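Local structure of chitin oligosaccharide binding protein NagB2 (Paenibacillus sp. FPU-7, 7EHU) at residues N45-A48 with L49-K52; S276-T279 with S280-D284; V361-P364 with A365-P369. The protein binds chitin oligosaccharides such as N,N'-diacetylchitobiose and N,N',N''-triacetylchitotriose, probably as the extracellular solute-binding component of a bacterial sugar uptake system. All blocks are in the same frame, centred on the assembly; numbering follows the deposited sequence.

Interaction 1. Residues N45-A48 with L49-K52; sequences NTLA and LLEK. With NAG (2-acetamido-2-deoxy-beta-D-glucopyranose), chain B.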
loop_
_atom_site.group_PDB
_atom_site.type_symbol
_atom_site.label_atom_id
_atom_site.label_comp_id
_atom_site.label_asym_id
_atom_site.label_seq_id
_atom_site.Cartn_x
_atom_site.Cartn_y
_atom_site.Cartn_z
ATOM N N ASN A 45 3.587 9.772 14.476
ATOM C CA ASN A 45 2.304 10.422 14.717
ATOM C C ASN A 45 1.163 9.413 14.634
ATOM O O ASN A 45 0.191 9.485 15.403
ATOM C CB ASN A 45 2.080 11.557 13.717
ATOM C CG ASN A 45 2.949 12.770 13.993
ATOM O OD1 ASN A 45 3.441 12.974 15.098
ATOM N ND2 ASN A 45 3.133 13.586 12.971
ATOM N N THR A 46 1.271 8.459 13.706
ATOM C CA THR A 46 0.264 7.407 13.589
ATOM C C THR A 46 0.222 6.566 14.850
ATOM O O THR A 46 -0.863 6.228 15.343
ATOM C CB THR A 46 0.582 6.538 12.374
ATOM O OG1 THR A 46 0.750 7.387 11.236
ATOM C CG2 THR A 46 -0.548 5.559 12.075
ATOM N N LEU A 47 1.394 6.224 15.381
ATOM C CA LEU A 47 1.456 5.483 16.636
ATOM C C LEU A 47 0.864 6.286 17.789
ATOM O O LEU A 47 0.117 5.743 18.609
ATOM C CB LEU A 47 2.898 5.045 16.916
ATOM C CG LEU A 47 3.153 4.310 18.238
ATOM C CD1 LEU A 47 2.209 3.116 18.385
ATOM C CD2 LEU A 47 4.605 3.884 18.336
ATOM N N ALA A 48 1.173 7.576 17.873
ATOM C CA ALA A 48 0.654 8.372 18.982
ATOM C C ALA A 48 -0.867 8.452 18.924
ATOM O O ALA A 48 -1.543 8.415 19.957
ATOM C CB ALA A 48 1.280 9.769 18.953
ATOM N N LEU A 49 -1.429 8.533 17.721
ATOM C CA LEU A 49 -2.887 8.563 17.596
ATOM C C LEU A 49 -3.496 7.240 18.042
ATOM O O LEU A 49 -4.509 7.216 18.757
ATOM C CB LEU A 49 -3.254 8.861 16.147
ATOM C CG LEU A 49 -4.717 9.094 15.816
ATOM C CD1 LEU A 49 -5.288 10.229 16.648
ATOM C CD2 LEU A 49 -4.881 9.389 14.348
ATOM N N LEU A 50 -2.871 6.128 17.650
ATOM C CA LEU A 50 -3.319 4.816 18.097
ATOM C C LEU A 50 -3.270 4.712 19.618
ATOM O O LEU A 50 -4.204 4.199 20.243
ATOM C CB LEU A 50 -2.456 3.735 17.444
ATOM C CG LEU A 50 -2.794 2.286 17.806
ATOM C CD1 LEU A 50 -4.190 1.888 17.302
ATOM C CD2 LEU A 50 -1.729 1.357 17.229
ATOM N N GLU A 51 -2.166 5.162 20.223
ATOM C CA GLU A 51 -2.015 5.129 21.673
ATOM C C GLU A 51 -3.087 5.972 22.353
ATOM O O GLU A 51 -3.613 5.580 23.401
ATOM C CB GLU A 51 -0.614 5.603 22.074
ATOM C CG GLU A 51 0.486 4.590 21.750
ATOM C CD GLU A 51 1.897 5.149 21.889
ATOM O OE1 GLU A 51 2.052 6.378 22.052
ATOM O OE2 GLU A 51 2.852 4.352 21.803
ATOM N N LYS A 52 -3.416 7.134 21.775
ATOM C CA LYS A 52 -4.475 7.970 22.332
ATOM C C LYS A 52 -5.806 7.229 22.334
ATOM O O LYS A 52 -6.531 7.241 23.339
ATOM C CB LYS A 52 -4.583 9.268 21.531
ATOM C CG LYS A 52 -5.609 10.228 22.087
ATOM C CD LYS A 52 -5.495 11.629 21.517
ATOM C CE LYS A 52 -6.180 11.786 20.182
ATOM N NZ LYS A 52 -6.401 13.246 19.867
HETATM C C1 NAG B . 2.126 6.074 8.186
HETATM C C2 NAG B . 3.246 5.393 7.379
HETATM C C3 NAG B . 2.667 4.418 6.361
HETATM C C4 NAG B . 1.556 3.556 6.950
HETATM C C5 NAG B . 0.596 4.386 7.790
HETATM C C6 NAG B . -0.438 3.557 8.509
HETATM C C7 NAG B . 5.301 6.710 6.938
HETATM C C8 NAG B . 5.896 7.807 6.092
HETATM N N2 NAG B . 4.022 6.409 6.685
HETATM O O1 NAG B . 2.658 6.862 9.193
HETATM O O3 NAG B . 3.739 3.630 5.847
HETATM O O4 NAG B . 0.748 3.076 5.876
HETATM O O5 NAG B . 1.323 5.114 8.781
HETATM O O6 NAG B . 0.147 2.455 9.181
HETATM O O7 NAG B . 5.956 6.104 7.789
#

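Interaction 2. Residues S276-T279 with S280-D284; sequences SWAT and SAILD. With NAG (2-acetamido-2-deoxy-beta-D-glucopyranose), chain B; NAG (2-acetamido-2-deoxy-beta-D-glucopyranose), chain C; NAG (2-acetamido-2-deoxy-beta-D-glucopyranose), chain D.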
loop_
_atom_site.group_PDB
_atom_site.type_symbol
_atom_site.label_atom_id
_atom_site.label_comp_id
_atom_site.label_asym_id
_atom_site.label_seq_id
_atom_site.Cartn_x
_atom_site.Cartn_y
_atom_site.Cartn_z
ATOM N N SER A 276 0.165 6.774 -1.232
ATOM C CA SER A 276 -0.170 8.084 -0.679
ATOM C C SER A 276 0.098 8.163 0.805
ATOM O O SER A 276 0.151 9.271 1.351
ATOM C CB SER A 276 -1.578 8.500 -1.067
ATOM O OG SER A 276 -2.508 7.468 -0.822
ATOM N N TRP A 277 0.331 7.024 1.454
ATOM C CA TRP A 277 0.747 6.990 2.860
ATOM C C TRP A 277 2.163 7.518 3.066
ATOM O O TRP A 277 2.573 7.693 4.217
ATOM C CB TRP A 277 0.633 5.532 3.388
ATOM C CG TRP A 277 1.570 4.619 2.630
ATOM C CD1 TRP A 277 2.934 4.549 2.751
ATOM C CD2 TRP A 277 1.228 3.702 1.579
ATOM N NE1 TRP A 277 3.461 3.670 1.844
ATOM C CE2 TRP A 277 2.431 3.135 1.110
ATOM C CE3 TRP A 277 0.021 3.309 0.993
ATOM C CZ2 TRP A 277 2.455 2.211 0.073
ATOM C CZ3 TRP A 277 0.047 2.387 -0.028
ATOM C CH2 TRP A 277 1.255 1.839 -0.474
ATOM N N ALA A 278 2.883 7.820 1.982
ATOM C CA ALA A 278 4.226 8.387 2.074
ATOM C C ALA A 278 4.216 9.904 2.191
ATOM O O ALA A 278 5.267 10.500 2.438
ATOM C CB ALA A 278 5.034 8.011 0.821
ATOM N N THR A 279 3.058 10.555 1.996
ATOM C CA THR A 279 3.031 12.015 1.899
ATOM C C THR A 279 3.663 12.690 3.105
ATOM O O THR A 279 4.393 13.677 2.954
ATOM C CB THR A 279 1.599 12.504 1.691
ATOM O OG1 THR A 279 1.166 12.068 0.410
ATOM C CG2 THR A 279 1.497 14.030 1.764
ATOM N N SER A 280 3.363 12.204 4.315
ATOM C CA SER A 280 3.869 12.892 5.499
ATOM C C SER A 280 5.395 12.947 5.493
ATOM O O SER A 280 5.988 13.939 5.930
ATOM C CB SER A 280 3.397 12.223 6.790
ATOM O OG SER A 280 3.789 10.862 6.818
ATOM N N ALA A 281 6.061 11.880 5.032
ATOM C CA ALA A 281 7.517 11.893 5.005
ATOM C C ALA A 281 8.030 12.906 3.998
ATOM O O ALA A 281 9.066 13.537 4.218
ATOM C CB ALA A 281 8.046 10.499 4.686
ATOM N N ILE A 282 7.308 13.068 2.883
ATOM C CA ILE A 282 7.688 13.990 1.814
ATOM C C ILE A 282 7.424 15.438 2.188
ATOM O O ILE A 282 8.066 16.335 1.635
ATOM C CB ILE A 282 7.002 13.508 0.522
ATOM C CG1 ILE A 282 7.643 12.176 0.105
ATOM C CG2 ILE A 282 7.102 14.528 -0.577
ATOM C CD1 ILE A 282 6.863 11.383 -0.875
ATOM N N LEU A 283 6.531 15.684 3.141
ATOM C CA LEU A 283 6.243 17.041 3.596
ATOM C C LEU A 283 6.930 17.390 4.908
ATOM O O LEU A 283 6.816 18.526 5.353
ATOM C CB LEU A 283 4.727 17.236 3.708
ATOM C CG LEU A 283 3.957 17.106 2.394
ATOM C CD1 LEU A 283 2.493 17.378 2.634
ATOM C CD2 LEU A 283 4.501 18.032 1.314
ATOM N N ASP A 284 7.645 16.454 5.517
ATOM C CA ASP A 284 8.197 16.658 6.848
ATOM C C ASP A 284 9.128 17.862 6.875
ATOM O O ASP A 284 10.153 17.875 6.194
ATOM C CB ASP A 284 8.989 15.405 7.211
ATOM C CG ASP A 284 9.488 15.424 8.629
ATOM O OD1 ASP A 284 8.757 14.892 9.494
ATOM O OD2 ASP A 284 10.575 15.991 8.894
HETATM C C1 NAG B . 2.126 6.074 8.186
HETATM C C2 NAG B . 3.246 5.393 7.379
HETATM C C3 NAG B . 2.667 4.418 6.361
HETATM C C4 NAG B . 1.556 3.556 6.950
HETATM C C5 NAG B . 0.596 4.386 7.790
HETATM C C6 NAG B . -0.438 3.557 8.509
HETATM C C7 NAG B . 5.301 6.710 6.938
HETATM C C8 NAG B . 5.896 7.807 6.092
HETATM N N2 NAG B . 4.022 6.409 6.685
HETATM O O1 NAG B . 2.658 6.862 9.193
HETATM O O3 NAG B . 3.739 3.630 5.847
HETATM O O4 NAG B . 0.748 3.076 5.876
HETATM O O5 NAG B . 1.323 5.114 8.781
HETATM O O6 NAG B . 0.147 2.455 9.181
HETATM O O7 NAG B . 5.956 6.104 7.789
HETATM C C1 NAG C . 0.912 1.729 5.460
HETATM C C2 NAG C . -0.287 1.437 4.576
HETATM C C3 NAG C . -0.124 0.100 3.859
HETATM C C4 NAG C . 1.243 -0.022 3.199
HETATM C C5 NAG C . 2.315 0.304 4.230
HETATM C C6 NAG C . 3.724 0.282 3.692
HETATM C C7 NAG C . -2.399 2.412 5.439
HETATM C C8 NAG C . -3.559 2.184 6.354
HETATM N N2 NAG C . -1.505 1.415 5.376
HETATM O O3 NAG C . -1.173 -0.003 2.908
HETATM O O4 NAG C . 1.446 -1.368 2.777
HETATM O O5 NAG C . 2.086 1.629 4.724
HETATM O O6 NAG C . 4.668 0.501 4.735
HETATM O O7 NAG C . -2.292 3.439 4.776
HETATM C C1 NAG D . 1.467 -1.622 1.401
HETATM C C2 NAG D . 1.866 -3.065 1.209
HETATM C C3 NAG D . 1.727 -3.473 -0.257
HETATM C C4 NAG D . 0.322 -3.162 -0.761
HETATM C C5 NAG D . -0.024 -1.700 -0.496
HETATM C C6 NAG D . -1.445 -1.339 -0.875
HETATM C C7 NAG D . 3.466 -4.112 2.740
HETATM C C8 NAG D . 4.919 -4.298 3.089
HETATM N N2 NAG D . 3.212 -3.329 1.690
HETATM O O3 NAG D . 2.012 -4.863 -0.359
HETATM O O4 NAG D . 0.204 -3.381 -2.164
HETATM O O5 NAG D . 0.148 -1.417 0.902
HETATM O O6 NAG D . -2.395 -2.107 -0.153
HETATM O O7 NAG D . 2.564 -4.661 3.374
HETATM O O HOH W 1 1.130 10.306 4.857
#

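Interaction 3. Residues V361-P364 with A365-P369; sequences VPTP and AEAAP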
loop_
_atom_site.group_PDB
_atom_site.type_symbol
_atom_site.label_atom_id
_atom_site.label_comp_id
_atom_site.label_asym_id
_atom_site.label_seq_id
_atom_site.Cartn_x
_atom_site.Cartn_y
_atom_site.Cartn_z
ATOM N N VAL A 361 -15.324 13.437 6.153
ATOM C CA VAL A 361 -14.296 14.258 6.791
ATOM C C VAL A 361 -14.236 15.594 6.052
ATOM O O VAL A 361 -14.019 15.597 4.840
ATOM C CB VAL A 361 -12.935 13.548 6.765
ATOM C CG1 VAL A 361 -11.853 14.468 7.288
ATOM C CG2 VAL A 361 -12.989 12.235 7.527
ATOM N N PRO A 362 -14.411 16.742 6.706
ATOM C CA PRO A 362 -14.345 18.015 5.974
ATOM C C PRO A 362 -12.951 18.284 5.428
ATOM O O PRO A 362 -11.941 17.802 5.949
ATOM C CB PRO A 362 -14.741 19.057 7.032
ATOM C CG PRO A 362 -15.400 18.301 8.116
ATOM C CD PRO A 362 -14.746 16.957 8.125
ATOM N N THR A 363 -12.892 19.071 4.361
ATOM C CA THR A 363 -11.598 19.478 3.823
ATOM C C THR A 363 -10.847 20.248 4.911
ATOM O O THR A 363 -11.429 21.131 5.553
ATOM C CB THR A 363 -11.804 20.345 2.576
ATOM O OG1 THR A 363 -12.524 19.591 1.592
ATOM C CG2 THR A 363 -10.478 20.777 1.966
ATOM N N PRO A 364 -9.582 19.926 5.181
ATOM C CA PRO A 364 -8.847 20.680 6.204
ATOM C C PRO A 364 -8.793 22.168 5.871
ATOM O O PRO A 364 -8.730 22.561 4.706
ATOM C CB PRO A 364 -7.450 20.042 6.178
ATOM C CG PRO A 364 -7.667 18.664 5.636
ATOM C CD PRO A 364 -8.787 18.806 4.639
ATOM N N ALA A 365 -8.813 23.001 6.922
ATOM C CA ALA A 365 -8.756 24.448 6.734
ATOM C C ALA A 365 -7.460 24.872 6.053
ATOM O O ALA A 365 -7.463 25.776 5.198
ATOM C CB ALA A 365 -8.902 25.151 8.087
ATOM N N GLU A 366 -6.336 24.267 6.454
ATOM C CA GLU A 366 -5.058 24.391 5.740
ATOM C C GLU A 366 -4.798 23.087 4.975
ATOM O O GLU A 366 -4.077 22.192 5.418
ATOM C CB GLU A 366 -3.906 24.725 6.705
ATOM C CG GLU A 366 -3.705 23.651 7.775
ATOM C CD GLU A 366 -2.499 23.832 8.692
ATOM O OE1 GLU A 366 -1.746 24.821 8.564
ATOM O OE2 GLU A 366 -2.258 22.894 9.490
ATOM N N ALA A 367 -5.381 22.991 3.788
ATOM C CA ALA A 367 -5.235 21.793 2.972
ATOM C C ALA A 367 -3.901 21.795 2.220
ATOM O O ALA A 367 -3.404 22.824 1.755
ATOM C CB ALA A 367 -6.422 21.641 2.016
ATOM N N ALA A 368 -3.335 20.692 2.122
ATOM C CA ALA A 368 -1.959 20.684 1.662
ATOM C C ALA A 368 -1.901 20.582 0.128
ATOM O O ALA A 368 -2.618 19.758 -0.468
ATOM C CB ALA A 368 -1.257 19.525 2.367
ATOM N N PRO A 369 -1.110 21.435 -0.543
ATOM C CA PRO A 369 -1.023 21.369 -2.009
ATOM C C PRO A 369 -0.714 19.993 -2.583
ATOM O O PRO A 369 -1.247 19.612 -3.636
ATOM C CB PRO A 369 0.118 22.351 -2.329
ATOM C CG PRO A 369 0.164 23.299 -1.214
ATOM C CD PRO A 369 -0.420 22.624 0.000
#

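Interaction 1. Residues N45-A48 with L49-K52
Leu-47 and Glu-51, one helical turn apart, lay their side chains across each other so that the carboxylate comes to rest on the isobutyl group. Glu-51 OE2 does most of the touching: it sits 3.6 Å from Leu-47 CG and is close to both methyl carbons as well. The first torsion of Glu-51 brings this about, since CG stands opposite the carbonyl carbon (chi1 -72°), and the extended chain beyond it then runs back toward the preceding turn. On the way Glu-51 CG passes 3.4 Å from Leu-47 O. That carbonyl also takes the amide of Glu-51, with N to O at 2.9 Å and an N-H...O angle of 165°. Leu-47 meets Leu-50 more lightly, CD1 to CD2 at 4.5 Å.

All eight residues belong to helix 44-60, the crossover helix of the beta-alpha-beta unit formed with strands 30-36 and 64-70, and their i to i+4 backbone bonds are those of a regular alpha helix. Leu-50 is buried on the sheet side against Leu-34, His-36 and Leu-68. Leu-49 turns to helix 342-352, where it packs on Ile-344 and Ala-348, and Lys-52 NZ reaches the same helix to form a salt bridge with Glu-347.

Near the start of the helix, Thr-46 faces the glycan. Its chi1 of -52° places OG1 beside the backbone N and directs it at the anomeric hydroxyl of the chain B sugar, OG1 to O1 being 2.8 Å; either oxygen could donate. The methyl lies alongside the same ring, Thr-46 CG2 to O5 of that NAG measuring 3.8 Å. Thr-42 and Asn-38 contribute further hydrogen bonds to this reducing-end residue.

Interaction 2. Residues S276-T279 with S280-D284
Thr-279 and Leu-283 lie side by side on helix 279-283, CG2 against CD1 at 3.6 Å, just after the 3-10 turn 276-278, which follows strand 271-275 and lines the glycan pocket of this solute-binding protein. One step round, Ala-278 CB meets Ile-282 CD1 more loosely. Thr-279 OG1 is held by Tyr-152.

Trp-277 touches all three sugars of the trisaccharide. Its CB lies 3.5 Å from O4 of the chain B sugar, the glycosidic oxygen leading to chain C. A chi1 of 63° sets CG between the backbone N and the carbonyl carbon, near that O4 and O5 of chain C, and turns an indole face to the chain C sugar, whose C4 stands 3.8 Å above the ring centre. CD1 approaches O3 of the chain B sugar at 3.3 Å, while NE1 is hydrogen-bonded to Tyr-257 OH, which helps fix the rotation of the ring. CE3 and CZ3 run beside O3 of chain C, and CZ2 lies near its C4. At the far tip, CH2 reaches O5 of the chain D sugar at 3.7 Å. Replacing the indole with an alanine is likely to leave the chain C sugar without its apolar platform and Tyr-257 OH without its indole N-H partner.

The acetamido group of the chain B sugar is met by the helix start: its C8 methyl touches Ala-281 CB at 3.7 Å and also nears Ser-280 OG. A water accepts from Ser-280 N. The sugar N2 donates to Trp-277 O at 3.1 Å, the N-H...O angle being a nearly straight 170°.

Interaction 3. Residues V361-P364 with A365-P369
Thr-363 and Ala-367 supply the apolar touch between the two halves of this loop, methyl to methyl, with Thr-363 CG2 4.1 Å from Ala-367 CB. The threonine methyl stands opposite its own backbone N (chi1 -60° for OG1), which sends it across the bend toward the alanine.

Contacts between side chain and backbone come next. Ala-367 CB lies 3.7 Å from Pro-364 O, and Pro-364 CB passes 4.1 Å from Glu-366 O.

Between the backbones themselves no hydrogen bond forms. The CA atoms of Pro-364 and Ala-367 are only 5.0 Å apart, close enough for a beta turn by the distance criterion, yet Ala-367 N, 3.5 Å from Pro-364 O, is too badly aimed for a hydrogen bond, so the turn is an open one.

Anchorage to the fold comes from packing on helix 342-352, where Val-361 meets Leu-342, Gln-345 and Leu-349 and Pro-364 also rests on Leu-349. Ala-368 is the N-cap of helix 369-379. With small apolar groups and no hydrogen bond across the bend, the shape of this surface loop probably owes much to the restricted backbone of its prolines.

Overall arrangement
From the N terminus the chain first passes through interaction 1, on the helix that crosses from strand 30-36 to strand 64-70. Interaction 2 comes much later, where strand 271-275 gives way to helix 279-283, and interaction 3 lies in the loop from helix 342-352 to helix 369-379. Each is a local contact within one continuous stretch, so none closes a long loop, and they lie in series without nesting or crossing. Interactions 1 and 2, with centres about 16 Å apart, meet through the chain B sugar. Helix 342-352 packs against interaction 1 and the 361-364 part of interaction 3, while helix 369-379, which begins as that loop ends, covers Thr-279, Ile-282 and Leu-283.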